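Local coordinates for protein thiamine-monophosphate kinase (Aquifex aeolicus, PDB 1VQV) that probably catalyses the ATP-dependent phosphorylation of thiamine monophosphate to thiamine diphosphate, the active form of vitamin B1, and works as a homodimer, at residues B[71-76]-B[193-198]; B[242-245]-B[250-253]; B[214-219]-B[289-294]; B[268-273]-B[279-284]; B[157-162]-B[182-187]. One frame throughout, in Å; residues are numbered along the deposited sequence.

Overall arrangement
Contacts 1, 3 and 5 are buried, contact 2 is partly buried and contact 4 lies at the surface. The chemistry follows: contacts 1 and 3 meet mainly through aliphatic branches, whereas contact 4 combines a selenium packed at a ring edge with a long salt bridge from Lys-270, which is exposed, to Glu-281. Contact 5, though buried, is polar and lies near substrate-binding residues. Contacts 3 and 4 reach the same mixed sheet, their centres about 16 Å apart. Contacts 1 and 4 touch through a probable hydrogen bond between His-197 and His-268. Contact 2 borders contact 5, where Tyr-243 packs on Ala-162, while contacts 1 and 5 stay about 10 Å apart at their nearest atoms.

Contact 1: B[71-76]-B[193-198]; sequences DVIANG and DYVKHI
The backbones approach most closely at Gly-76 and Val-195, whose CA atoms lie 5.2 Å apart, the first in the turn after helix 57-73 and the second at the start of helix 195-201. Ile-73 and Val-195 make the main side-chain contact and cross at about a right angle: Ile-73 CD1 reaches Val-195 CG2 at 3.2 Å, and Ile-73 CG1 backs it at 3.4 Å from the same Val-195 CG2. With chi1 at 154°, Val-195 directs CG2, not CG1, at the isoleucine. Gly-76, with its positive phi of 78°, is the C-prime residue of a Schellman motif that ends the first helix; its N donates to Ile-73 O at 3.0 Å. That helix belongs to the AIR synthase-like N-terminal domain and carries Asp-71, a magnesium ligand too distant to touch 193-198, so the contact joins a metal-binding helix to one from the later half of the chain. At the turn Ile-198 CG2 meets backbone atoms, 4.1 Å from both Ala-74 O and Gly-76 N. The Ala-74 carbonyl oxygen is also hydrogen-bonded to Ser-205 OG. Leu-264 of strand 263-268 packs on Ile-73 and Ala-74, and Phe-266 on Ile-198.

Contact 2: B[242-245]-B[250-253]; sequences MYCE and NPIE
Cys-244 and Pro-251 bring together two consecutive helices, 238-246 and 251-256, joined by a four-residue loop. The sulfur does nearly all the touching. Cys-244 SG lies over one face of the proline ring at its nitrogen end, 3.4 Å from both Pro-251 N and Pro-251 CA. It is farther from the rest of the ring, at 3.8 Å from both Pro-251 CB and Pro-251 CD, so the approach is centred on the N-CA bond and not on the ring centre. With chi1 at -80°, the sulfur stands anti to the carbonyl carbon of Cys-244 and points across the gap, while Cys-244 CB only grazes Pro-251 CD at 4.0 Å.

The CA atoms of Cys-244 and Pro-251, 6.0 Å apart, mark the closest backbone approach of the two segments. Asn-250 occupies the N-cap position of the second helix, and Pro-251 is its first helical residue, a place where the missing N-H costs no helical bond. The carbonyl oxygen of Asn-250 accepts a weak bond from Glu-253 N at 2.9 Å, which begins the turn. Leu-236, in a loop, packs on Pro-251 and Ile-252. Next to the cysteine, Tyr-243 leans on Leu-181 of helix 176-186 and Ala-162 of helix 159-168, and its hydroxyl is hydrogen-bonded to Glu-165 OE1.

Contact 3: B[214-219]-B[289-294]; sequences ADANHL and EGVFVD
Apolar contact across the interface converges on Val-291, whose side chain is directed at helix 212-222 between Ala-216 and Asn-217. Its two methyls straddle the Ala-216 methyl: Val-291 CG2 lies 3.9 Å from Ala-216 CB, and Val-291 CG1 lies 4.1 Å from that same CB. A chi1 of -176° sets CG2 opposite the valine's own carbonyl carbon, on the helix side. There Val-291 CG2 also meets the helix backbone, 3.4 Å from Ala-216 O, and the Asn-217 side chain crosses the valine obliquely. The CA atoms of Asn-217 and Val-291 stand 6.1 Å apart.

The polar bonds lie within the helix or run to other parts of the chain. His-218 ND1 donates to Ala-214 O one turn earlier, at 2.8 Å and 161°. The acceptor lies almost in the imidazole plane, whereas the donor stands 51° out of the carbonyl plane, above it. This bond fixes the rotation of the ring on the side of the helix turned from the strand. Asp-215 OD2 accepts from the backbone N atoms of Ser-209 and Asp-210, which bind ATP and magnesium respectively. In the strand, Val-291 is backbone-bonded to Val-298 and Phe-292 to Ile-227 and Ile-229.

Leu-219 and Asp-215 meanwhile touch edge strand 204-208, so the helix spans from that strand to 291-293, covering a seven-stranded mixed sheet, consistent with the C-terminal domain of PurM/AIR synthase-like proteins.

Contact 4: B[268-273]-B[279-284]; sequences HPKERW and MTEIGR
A selenium atom sits at the edge of an imidazole: Met-279 SE, the selenomethionine label in place of sulfur, is 5.3 Å from the centroid of the His-268 ring and 78° off its normal, so it is near the ring plane. Met-279 gets there with CG anti to the backbone N (chi1 -162°) and a bend at its last torsion. The same atom packs on Trp-273, with Met-279 SE 3.9 Å from Trp-273 CA and 4.2 Å from Trp-273 CB. His-268 is held from several directions. His-268 ND1 donates to Pro-269 O at 3.0 Å, while Arg-272 N reaches that oxygen from the opposite face of its plane, and Arg-272 CB lies over one ring face, toward its rim. His-268 NE2 is hydrogen-bonded to His-197 NE2.

Toward solvent, Lys-270, extended throughout, crosses Glu-281 at about a right angle. Their salt bridge is long, Lys-270 NZ to Glu-281 OE1 being 3.9 Å; the carboxylate has a stronger partner in Lys-233, which pairs with Glu-281 OE2. The loop thus follows strand 263-268 and leans on strand 280-286, with strand 150-153 between them in the sheet and helix 195-201 against His-268, Arg-272 and Met-279.

Contact 5: B[157-162]-B[182-187]; sequences LGDSRA and IQRHLR. With PO4 (phosphate ion), chain F.
Asp-159 OD2 accepts a weak hydrogen bond from Arg-184 NH1, 3.1 Å long and bent to 127°, as part of a salt bridge. Carboxylate and guanidinium planes are 79° apart, which rules out a paired, coplanar grip; the aliphatic part adds contact instead, Arg-184 CD lying 3.6 Å from Asp-159 CB. The aspartate has other partners: OD2 is also hydrogen-bonded to Ser-237 OG, and OD1 to Thr-156 OG1.

These residues lie where the first turn of helix 159-168, with Gly-158 at its N-cap, meets the last turns of helix 176-186, and the CA atoms of Ser-160 and His-185 are 4.3 Å apart. The position at the helix N-terminus probably favours the negative charge of Asp-159. Ser-160 OG, turned to the side opposite its backbone N, lies at the edge of the His-185 ring, 3.0 Å from His-185 CD2, a carbon. Ser-160 OG also makes a weak hydrogen bond to the carbonyl oxygen of Glu-260, a substrate-binding residue. Ile-182 O takes two backbone donors, His-185 N and Leu-186 N, and His-185 O is hydrogen-bonded to Lys-63 NZ.

Past the end of the second helix, Arg-187 bends at chi3 and its NH1 donates to O4 of a phosphate ion at 2.9 Å and 161°. O4 lies in the guanidinium plane, at its edge. The ion probably came from the crystallisation liquor.

Contact 1: B[71-76]-B[193-198]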
# COMPACT_ATOMS: atom_id res chain seq x y z
N ASP B 71 13.16 5.32 4.30
CA ASP B 71 13.31 5.47 2.87
C ASP B 71 13.03 6.91 2.47
O ASP B 71 13.74 7.47 1.64
CB ASP B 71 12.35 4.56 2.14
CG ASP B 71 12.66 3.11 2.35
OD1 ASP B 71 13.83 2.73 2.09
OD2 ASP B 71 11.75 2.36 2.76
N VAL B 72 11.98 7.47 3.06
CA VAL B 72 11.61 8.85 2.82
C VAL B 72 12.75 9.73 3.31
O VAL B 72 13.15 10.69 2.66
CB VAL B 72 10.34 9.26 3.61
CG1 VAL B 72 10.08 10.75 3.44
CG2 VAL B 72 9.14 8.45 3.15
N ILE B 73 13.28 9.38 4.48
CA ILE B 73 14.37 10.13 5.09
C ILE B 73 15.64 10.12 4.25
O ILE B 73 16.29 11.15 4.10
CB ILE B 73 14.61 9.58 6.55
CG1 ILE B 73 14.22 10.66 7.54
CG2 ILE B 73 16.05 9.12 6.78
CD1 ILE B 73 12.87 11.26 7.24
N ALA B 74 15.98 8.96 3.70
CA ALA B 74 17.17 8.81 2.87
C ALA B 74 17.13 9.63 1.60
O ALA B 74 18.16 9.79 0.94
CB ALA B 74 17.38 7.34 2.53
N ASN B 75 15.96 10.15 1.25
CA ASN B 75 15.82 10.96 0.05
C ASN B 75 15.63 12.46 0.37
O ASN B 75 15.32 13.27 -0.50
CB ASN B 75 14.68 10.43 -0.83
CG ASN B 75 15.02 9.09 -1.51
OD1 ASN B 75 16.02 8.99 -2.22
ND2 ASN B 75 14.20 8.08 -1.29
N GLY B 76 15.84 12.81 1.63
CA GLY B 76 15.73 14.19 2.05
C GLY B 76 14.31 14.67 2.22
O GLY B 76 14.03 15.87 2.12
N ASP B 193 16.72 12.38 11.97
CA ASP B 193 17.59 13.46 12.45
C ASP B 193 18.67 13.86 11.43
O ASP B 193 19.49 14.73 11.70
CB ASP B 193 18.25 13.03 13.78
CG ASP B 193 19.16 11.82 13.64
OD1 ASP B 193 18.87 10.90 12.85
OD2 ASP B 193 20.18 11.76 14.34
N TYR B 194 18.65 13.23 10.26
CA TYR B 194 19.60 13.51 9.19
C TYR B 194 18.90 14.20 8.02
O TYR B 194 19.52 14.47 6.98
CB TYR B 194 20.18 12.21 8.64
CG TYR B 194 21.41 11.71 9.32
CD1 TYR B 194 21.37 11.22 10.62
CD2 TYR B 194 22.64 11.73 8.65
CE1 TYR B 194 22.51 10.76 11.24
CE2 TYR B 194 23.79 11.27 9.26
CZ TYR B 194 23.72 10.79 10.55
OH TYR B 194 24.87 10.33 11.14
N VAL B 195 17.62 14.48 8.17
CA VAL B 195 16.90 15.09 7.07
C VAL B 195 17.53 16.39 6.63
O VAL B 195 17.91 16.52 5.46
CB VAL B 195 15.39 15.26 7.39
CG1 VAL B 195 14.78 16.41 6.59
CG2 VAL B 195 14.65 13.97 7.02
N LYS B 196 17.68 17.34 7.54
CA LYS B 196 18.29 18.63 7.21
C LYS B 196 19.64 18.48 6.52
O LYS B 196 19.92 19.12 5.50
CB LYS B 196 18.47 19.46 8.48
CG LYS B 196 17.18 19.66 9.25
CD LYS B 196 16.17 20.44 8.42
CE LYS B 196 15.02 20.91 9.30
NZ LYS B 196 15.53 21.74 10.42
N HIS B 197 20.49 17.62 7.07
CA HIS B 197 21.80 17.41 6.49
C HIS B 197 21.75 16.84 5.09
O HIS B 197 22.45 17.30 4.20
CB HIS B 197 22.66 16.50 7.37
CG HIS B 197 24.07 16.37 6.89
ND1 HIS B 197 25.02 17.34 7.12
CD2 HIS B 197 24.67 15.43 6.12
CE1 HIS B 197 26.14 17.00 6.51
NE2 HIS B 197 25.95 15.85 5.90
N ILE B 198 20.92 15.82 4.89
CA ILE B 198 20.81 15.17 3.59
C ILE B 198 20.11 16.03 2.52
O ILE B 198 20.51 16.02 1.36
CB ILE B 198 20.07 13.83 3.71
CG1 ILE B 198 20.83 12.90 4.65
CG2 ILE B 198 19.91 13.20 2.34
CD1 ILE B 198 22.22 12.51 4.18

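Contact 2: B[242-245]-B[250-253]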
# COMPACT_ATOMS: atom_id res chain seq x y z
N MSE B 242 31.26 -7.53 20.73
CA MSE B 242 31.05 -8.53 21.77
C MSE B 242 30.32 -9.74 21.20
O MSE B 242 30.74 -10.89 21.39
CB MSE B 242 30.26 -7.90 22.92
CG MSE B 242 30.90 -6.62 23.44
SE MSE B 242 29.96 -5.81 24.96
CE MSE B 242 29.01 -4.35 24.07
N TYR B 243 29.22 -9.49 20.49
CA TYR B 243 28.46 -10.57 19.88
C TYR B 243 29.40 -11.44 19.06
O TYR B 243 29.35 -12.67 19.12
CB TYR B 243 27.40 -10.00 18.94
CG TYR B 243 26.73 -11.07 18.13
CD1 TYR B 243 25.67 -11.81 18.66
CD2 TYR B 243 27.21 -11.40 16.86
CE1 TYR B 243 25.10 -12.85 17.94
CE2 TYR B 243 26.64 -12.45 16.13
CZ TYR B 243 25.58 -13.16 16.69
OH TYR B 243 25.02 -14.19 15.98
N CYS B 244 30.24 -10.79 18.27
CA CYS B 244 31.21 -11.48 17.42
C CYS B 244 32.18 -12.33 18.23
O CYS B 244 32.30 -13.53 17.99
CB CYS B 244 31.99 -10.47 16.59
SG CYS B 244 31.07 -9.91 15.15
N GLU B 245 32.86 -11.71 19.18
CA GLU B 245 33.80 -12.44 20.01
C GLU B 245 33.08 -13.63 20.63
O GLU B 245 33.53 -14.77 20.51
CB GLU B 245 34.38 -11.52 21.11
CG GLU B 245 35.48 -12.15 21.99
CD GLU B 245 36.56 -12.88 21.17
OE1 GLU B 245 36.24 -13.92 20.53
OE2 GLU B 245 37.74 -12.43 21.15
N ASN B 250 33.39 -12.54 12.39
CA ASN B 250 34.10 -11.33 11.98
C ASN B 250 33.21 -10.11 11.88
O ASN B 250 32.37 -9.99 10.98
CB ASN B 250 34.81 -11.52 10.64
CG ASN B 250 35.58 -10.26 10.22
OD1 ASN B 250 36.38 -9.72 10.98
ND2 ASN B 250 35.32 -9.80 9.01
N PRO B 251 33.39 -9.17 12.82
CA PRO B 251 32.58 -7.96 12.81
C PRO B 251 32.51 -7.35 11.43
O PRO B 251 31.43 -6.95 10.99
CB PRO B 251 33.29 -7.06 13.82
CG PRO B 251 34.71 -7.57 13.82
CD PRO B 251 34.50 -9.06 13.78
N ILE B 252 33.64 -7.32 10.72
CA ILE B 252 33.67 -6.73 9.38
C ILE B 252 32.73 -7.41 8.41
O ILE B 252 32.01 -6.76 7.65
CB ILE B 252 35.09 -6.73 8.80
CG1 ILE B 252 36.04 -6.00 9.77
CG2 ILE B 252 35.11 -6.03 7.43
CD1 ILE B 252 35.76 -4.51 9.89
N GLU B 253 32.72 -8.74 8.42
CA GLU B 253 31.85 -9.49 7.52
C GLU B 253 30.40 -9.05 7.77
O GLU B 253 29.54 -9.14 6.88
CB GLU B 253 32.03 -10.98 7.77
CG GLU B 253 31.62 -11.87 6.63
CD GLU B 253 30.44 -12.75 6.99
OE1 GLU B 253 30.49 -13.38 8.08
OE2 GLU B 253 29.47 -12.81 6.19

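Contact 3: B[214-219]-B[289-294]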
# COMPACT_ATOMS: atom_id res chain seq x y z
N ALA B 214 26.33 -4.37 -1.20
CA ALA B 214 25.24 -4.42 -2.16
C ALA B 214 24.79 -3.02 -2.59
O ALA B 214 24.83 -2.69 -3.77
CB ALA B 214 24.05 -5.21 -1.58
N ASP B 215 24.39 -2.18 -1.63
CA ASP B 215 23.92 -0.84 -1.96
C ASP B 215 24.97 0.15 -2.46
O ASP B 215 24.62 1.12 -3.13
CB ASP B 215 23.16 -0.25 -0.77
CG ASP B 215 21.93 -1.05 -0.41
OD1 ASP B 215 21.29 -1.55 -1.34
OD2 ASP B 215 21.61 -1.19 0.79
N ALA B 216 26.24 -0.08 -2.14
CA ALA B 216 27.31 0.80 -2.62
C ALA B 216 27.46 0.56 -4.12
O ALA B 216 27.88 1.45 -4.86
CB ALA B 216 28.62 0.49 -1.92
N ASN B 217 27.09 -0.64 -4.56
CA ASN B 217 27.14 -0.98 -5.98
C ASN B 217 26.04 -0.22 -6.69
O ASN B 217 26.28 0.43 -7.71
CB ASN B 217 26.92 -2.48 -6.18
CG ASN B 217 28.20 -3.28 -6.09
OD1 ASN B 217 28.90 -3.25 -5.08
ND2 ASN B 217 28.51 -4.02 -7.16
N HIS B 218 24.83 -0.34 -6.17
CA HIS B 218 23.68 0.36 -6.75
C HIS B 218 24.06 1.83 -6.85
O HIS B 218 23.72 2.53 -7.79
CB HIS B 218 22.44 0.19 -5.87
CG HIS B 218 21.88 -1.20 -5.91
ND1 HIS B 218 22.54 -2.29 -5.38
CD2 HIS B 218 20.73 -1.68 -6.45
CE1 HIS B 218 21.83 -3.38 -5.60
NE2 HIS B 218 20.73 -3.04 -6.25
N LEU B 219 24.79 2.27 -5.85
CA LEU B 219 25.24 3.63 -5.82
C LEU B 219 26.21 3.84 -6.99
O LEU B 219 25.93 4.63 -7.90
CB LEU B 219 25.92 3.89 -4.50
CG LEU B 219 26.38 5.33 -4.28
CD1 LEU B 219 25.31 6.31 -4.75
CD2 LEU B 219 26.66 5.50 -2.79
N GLU B 289 33.21 2.88 -12.51
CA GLU B 289 32.78 1.48 -12.60
C GLU B 289 32.38 0.66 -11.36
O GLU B 289 31.19 0.34 -11.21
CB GLU B 289 33.76 0.70 -13.49
CG GLU B 289 33.98 1.49 -14.83
CD GLU B 289 33.74 0.66 -16.07
OE1 GLU B 289 34.61 -0.18 -16.34
OE2 GLU B 289 32.69 0.80 -16.75
N GLY B 290 33.31 0.31 -10.46
CA GLY B 290 32.89 -0.51 -9.33
C GLY B 290 33.33 -0.23 -7.90
O GLY B 290 34.09 0.71 -7.64
N VAL B 291 32.86 -1.05 -6.96
CA VAL B 291 33.18 -0.86 -5.54
C VAL B 291 34.36 -1.71 -5.06
O VAL B 291 34.48 -2.88 -5.41
CB VAL B 291 31.94 -1.14 -4.63
CG1 VAL B 291 32.27 -0.83 -3.16
CG2 VAL B 291 30.76 -0.30 -5.10
N PHE B 292 35.21 -1.11 -4.24
CA PHE B 292 36.39 -1.77 -3.73
C PHE B 292 36.57 -1.63 -2.20
O PHE B 292 36.26 -0.59 -1.60
CB PHE B 292 37.61 -1.21 -4.48
CG PHE B 292 37.60 -1.52 -5.96
CD1 PHE B 292 36.69 -0.91 -6.83
CD2 PHE B 292 38.46 -2.49 -6.47
CE1 PHE B 292 36.64 -1.26 -8.19
CE2 PHE B 292 38.42 -2.85 -7.82
CZ PHE B 292 37.51 -2.24 -8.68
N VAL B 293 37.06 -2.70 -1.58
CA VAL B 293 37.26 -2.72 -0.14
C VAL B 293 38.71 -3.03 0.11
O VAL B 293 39.24 -4.00 -0.45
CB VAL B 293 36.42 -3.84 0.54
CG1 VAL B 293 36.64 -3.83 2.05
CG2 VAL B 293 34.93 -3.66 0.20
N ASP B 294 39.36 -2.23 0.94
CA ASP B 294 40.77 -2.47 1.23
C ASP B 294 41.58 -2.69 -0.05
O ASP B 294 42.64 -3.31 -0.03
CB ASP B 294 40.90 -3.69 2.15
CG ASP B 294 40.69 -3.33 3.61
OD1 ASP B 294 39.74 -2.58 3.89
OD2 ASP B 294 41.48 -3.80 4.47

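Contact 4: B[268-273]-B[279-284]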
# COMPACT_ATOMS: atom_id res chain seq x y z
N HIS B 268 29.18 13.36 -0.24
CA HIS B 268 29.39 14.79 -0.38
C HIS B 268 30.83 15.16 0.01
O HIS B 268 31.55 14.35 0.60
CB HIS B 268 28.35 15.58 0.44
CG HIS B 268 28.39 15.36 1.92
ND1 HIS B 268 29.55 15.46 2.66
CD2 HIS B 268 27.39 15.18 2.82
CE1 HIS B 268 29.26 15.36 3.95
NE2 HIS B 268 27.96 15.19 4.07
N PRO B 269 31.28 16.37 -0.36
CA PRO B 269 32.65 16.77 -0.01
C PRO B 269 32.94 16.67 1.50
O PRO B 269 32.07 16.96 2.33
CB PRO B 269 32.76 18.20 -0.57
CG PRO B 269 31.33 18.66 -0.67
CD PRO B 269 30.60 17.43 -1.13
N LYS B 270 34.15 16.26 1.85
CA LYS B 270 34.55 16.08 3.24
C LYS B 270 34.36 17.30 4.12
O LYS B 270 34.08 17.19 5.32
CB LYS B 270 36.00 15.63 3.32
CG LYS B 270 36.52 15.54 4.72
CD LYS B 270 37.86 14.84 4.75
CE LYS B 270 38.30 14.56 6.19
NZ LYS B 270 39.39 13.55 6.19
N GLU B 271 34.52 18.47 3.51
CA GLU B 271 34.37 19.73 4.21
C GLU B 271 33.02 19.86 4.95
O GLU B 271 32.91 20.57 5.95
CB GLU B 271 34.54 20.89 3.19
CG GLU B 271 34.63 20.45 1.69
CD GLU B 271 34.05 21.51 0.71
OE1 GLU B 271 32.92 22.00 0.98
OE2 GLU B 271 34.69 21.84 -0.33
N ARG B 272 32.00 19.13 4.50
CA ARG B 272 30.69 19.26 5.13
C ARG B 272 30.23 18.31 6.25
O ARG B 272 29.06 17.90 6.28
CB ARG B 272 29.61 19.29 4.04
CG ARG B 272 29.41 20.65 3.43
CD ARG B 272 30.03 20.80 2.04
NE ARG B 272 29.53 22.03 1.43
CZ ARG B 272 29.09 22.14 0.17
NH1 ARG B 272 29.09 21.08 -0.64
NH2 ARG B 272 28.60 23.31 -0.26
N TRP B 273 31.11 17.96 7.19
CA TRP B 273 30.66 17.09 8.28
C TRP B 273 29.95 17.92 9.36
O TRP B 273 30.36 19.04 9.67
CB TRP B 273 31.82 16.28 8.91
CG TRP B 273 33.07 17.04 9.32
CD1 TRP B 273 34.18 17.26 8.56
CD2 TRP B 273 33.34 17.62 10.60
NE1 TRP B 273 35.12 17.95 9.28
CE2 TRP B 273 34.64 18.19 10.53
CE3 TRP B 273 32.61 17.73 11.80
CZ2 TRP B 273 35.23 18.85 11.63
CZ3 TRP B 273 33.19 18.39 12.88
CH2 TRP B 273 34.49 18.95 12.78
N MSE B 279 28.09 10.84 12.12
CA MSE B 279 28.51 10.60 10.75
C MSE B 279 29.92 9.96 10.71
O MSE B 279 30.78 10.30 11.52
CB MSE B 279 28.53 11.97 10.07
CG MSE B 279 28.53 12.01 8.60
SE MSE B 279 28.44 13.89 8.16
CE MSE B 279 27.02 14.48 9.37
N THR B 280 30.14 9.02 9.79
CA THR B 280 31.44 8.36 9.68
C THR B 280 31.86 8.16 8.22
O THR B 280 31.17 7.50 7.44
CB THR B 280 31.43 6.97 10.33
OG1 THR B 280 31.04 7.09 11.70
CG2 THR B 280 32.80 6.32 10.26
N GLU B 281 33.00 8.75 7.84
CA GLU B 281 33.48 8.59 6.47
C GLU B 281 34.14 7.22 6.33
O GLU B 281 35.00 6.85 7.13
CB GLU B 281 34.48 9.69 6.13
CG GLU B 281 34.94 9.61 4.69
CD GLU B 281 36.31 10.21 4.49
OE1 GLU B 281 36.46 11.44 4.64
OE2 GLU B 281 37.24 9.42 4.18
N ILE B 282 33.76 6.47 5.31
CA ILE B 282 34.31 5.14 5.15
C ILE B 282 35.11 4.93 3.87
O ILE B 282 35.83 3.95 3.73
CB ILE B 282 33.18 4.09 5.20
CG1 ILE B 282 32.21 4.32 4.05
CG2 ILE B 282 32.44 4.20 6.53
CD1 ILE B 282 31.33 3.12 3.79
N GLY B 283 34.99 5.87 2.93
CA GLY B 283 35.73 5.72 1.69
C GLY B 283 35.63 6.94 0.81
O GLY B 283 35.22 8.01 1.27
N ARG B 284 36.00 6.78 -0.46
CA ARG B 284 35.96 7.90 -1.40
C ARG B 284 35.36 7.55 -2.76
O ARG B 284 35.33 6.39 -3.16
CB ARG B 284 37.38 8.44 -1.62
CG ARG B 284 38.25 8.46 -0.35
CD ARG B 284 39.48 9.36 -0.49
NE ARG B 284 40.24 9.11 -1.72
CZ ARG B 284 41.45 9.63 -1.98
NH1 ARG B 284 42.04 10.42 -1.09
NH2 ARG B 284 42.05 9.37 -3.15

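Contact 5: B[157-162]-B[182-187]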
# COMPACT_ATOMS: atom_id res chain seq x y z
N LEU B 157 27.25 -0.45 11.63
CA LEU B 157 26.67 -1.45 10.74
C LEU B 157 26.83 -2.85 11.29
O LEU B 157 27.78 -3.12 12.03
CB LEU B 157 27.32 -1.36 9.37
CG LEU B 157 27.35 0.04 8.75
CD1 LEU B 157 28.36 0.02 7.63
CD2 LEU B 157 25.97 0.46 8.25
N GLY B 158 25.89 -3.72 10.92
CA GLY B 158 25.91 -5.11 11.33
C GLY B 158 24.99 -5.47 12.48
O GLY B 158 24.62 -6.64 12.65
N ASP B 159 24.62 -4.48 13.27
CA ASP B 159 23.75 -4.69 14.43
C ASP B 159 22.47 -5.46 14.17
O ASP B 159 22.18 -6.44 14.86
CB ASP B 159 23.44 -3.35 15.10
CG ASP B 159 24.70 -2.63 15.55
OD1 ASP B 159 25.49 -2.19 14.70
OD2 ASP B 159 24.92 -2.51 16.77
N SER B 160 21.69 -5.03 13.19
CA SER B 160 20.43 -5.71 12.86
C SER B 160 20.66 -7.20 12.56
O SER B 160 19.88 -8.06 12.99
CB SER B 160 19.78 -4.99 11.67
OG SER B 160 18.48 -5.45 11.39
N ARG B 161 21.73 -7.54 11.85
CA ARG B 161 22.00 -8.93 11.52
C ARG B 161 22.30 -9.83 12.72
O ARG B 161 21.87 -10.98 12.77
CB ARG B 161 23.16 -9.04 10.53
CG ARG B 161 23.70 -10.44 10.37
CD ARG B 161 24.60 -10.53 9.16
NE ARG B 161 25.50 -11.68 9.23
CZ ARG B 161 26.19 -12.13 8.19
NH1 ARG B 161 26.09 -11.54 7.01
NH2 ARG B 161 27.00 -13.18 8.34
N ALA B 162 23.06 -9.31 13.67
CA ALA B 162 23.41 -10.07 14.85
C ALA B 162 22.14 -10.28 15.69
O ALA B 162 21.96 -11.33 16.31
CB ALA B 162 24.50 -9.34 15.66
N ILE B 182 19.20 -6.84 19.42
CA ILE B 182 17.87 -7.32 19.05
C ILE B 182 16.96 -6.12 18.86
O ILE B 182 16.20 -6.04 17.90
CB ILE B 182 17.29 -8.22 20.17
CG1 ILE B 182 18.31 -9.29 20.56
CG2 ILE B 182 15.99 -8.88 19.71
CD1 ILE B 182 17.85 -10.25 21.66
N GLN B 183 17.04 -5.17 19.78
CA GLN B 183 16.22 -3.99 19.71
C GLN B 183 16.48 -3.22 18.42
O GLN B 183 15.55 -2.69 17.81
CB GLN B 183 16.44 -3.15 20.97
CG GLN B 183 16.06 -3.93 22.25
CD GLN B 183 16.08 -3.13 23.56
OE1 GLN B 183 15.66 -3.64 24.62
NE2 GLN B 183 16.56 -1.89 23.50
N ARG B 184 17.73 -3.17 17.97
CA ARG B 184 18.10 -2.47 16.74
C ARG B 184 17.45 -3.11 15.52
O ARG B 184 17.24 -2.46 14.49
CB ARG B 184 19.62 -2.46 16.58
CG ARG B 184 20.29 -1.23 17.20
CD ARG B 184 21.71 -1.47 17.67
NE ARG B 184 22.02 -0.52 18.75
CZ ARG B 184 23.04 -0.64 19.60
NH1 ARG B 184 23.88 -1.65 19.52
NH2 ARG B 184 23.17 0.25 20.57
N HIS B 185 17.14 -4.39 15.64
CA HIS B 185 16.53 -5.11 14.55
C HIS B 185 15.02 -5.12 14.66
O HIS B 185 14.31 -5.07 13.66
CB HIS B 185 17.09 -6.54 14.52
CG HIS B 185 16.41 -7.43 13.53
ND1 HIS B 185 15.35 -8.24 13.87
CD2 HIS B 185 16.64 -7.64 12.22
CE1 HIS B 185 14.96 -8.92 12.81
NE2 HIS B 185 15.72 -8.58 11.79
N LEU B 186 14.52 -5.16 15.89
CA LEU B 186 13.08 -5.20 16.11
C LEU B 186 12.42 -3.82 16.15
O LEU B 186 11.36 -3.60 15.56
CB LEU B 186 12.77 -5.96 17.41
CG LEU B 186 11.79 -7.13 17.29
CD1 LEU B 186 12.21 -8.00 16.14
CD2 LEU B 186 11.76 -7.93 18.58
N ARG B 187 13.04 -2.89 16.87
CA ARG B 187 12.52 -1.54 17.02
C ARG B 187 13.55 -0.52 16.54
O ARG B 187 14.03 0.29 17.33
CB ARG B 187 12.18 -1.26 18.49
CG ARG B 187 10.71 -1.08 18.79
CD ARG B 187 10.44 -0.26 20.07
NE ARG B 187 10.88 1.14 19.92
CZ ARG B 187 10.19 2.19 20.36
NH1 ARG B 187 9.04 2.02 20.98
NH2 ARG B 187 10.68 3.41 20.20
P PO4 F . 8.52 -1.18 23.28
O1 PO4 F . 9.26 -0.17 24.09
O2 PO4 F . 9.42 -2.32 22.96
O3 PO4 F . 7.35 -1.68 24.06
O4 PO4 F . 8.05 -0.55 22.02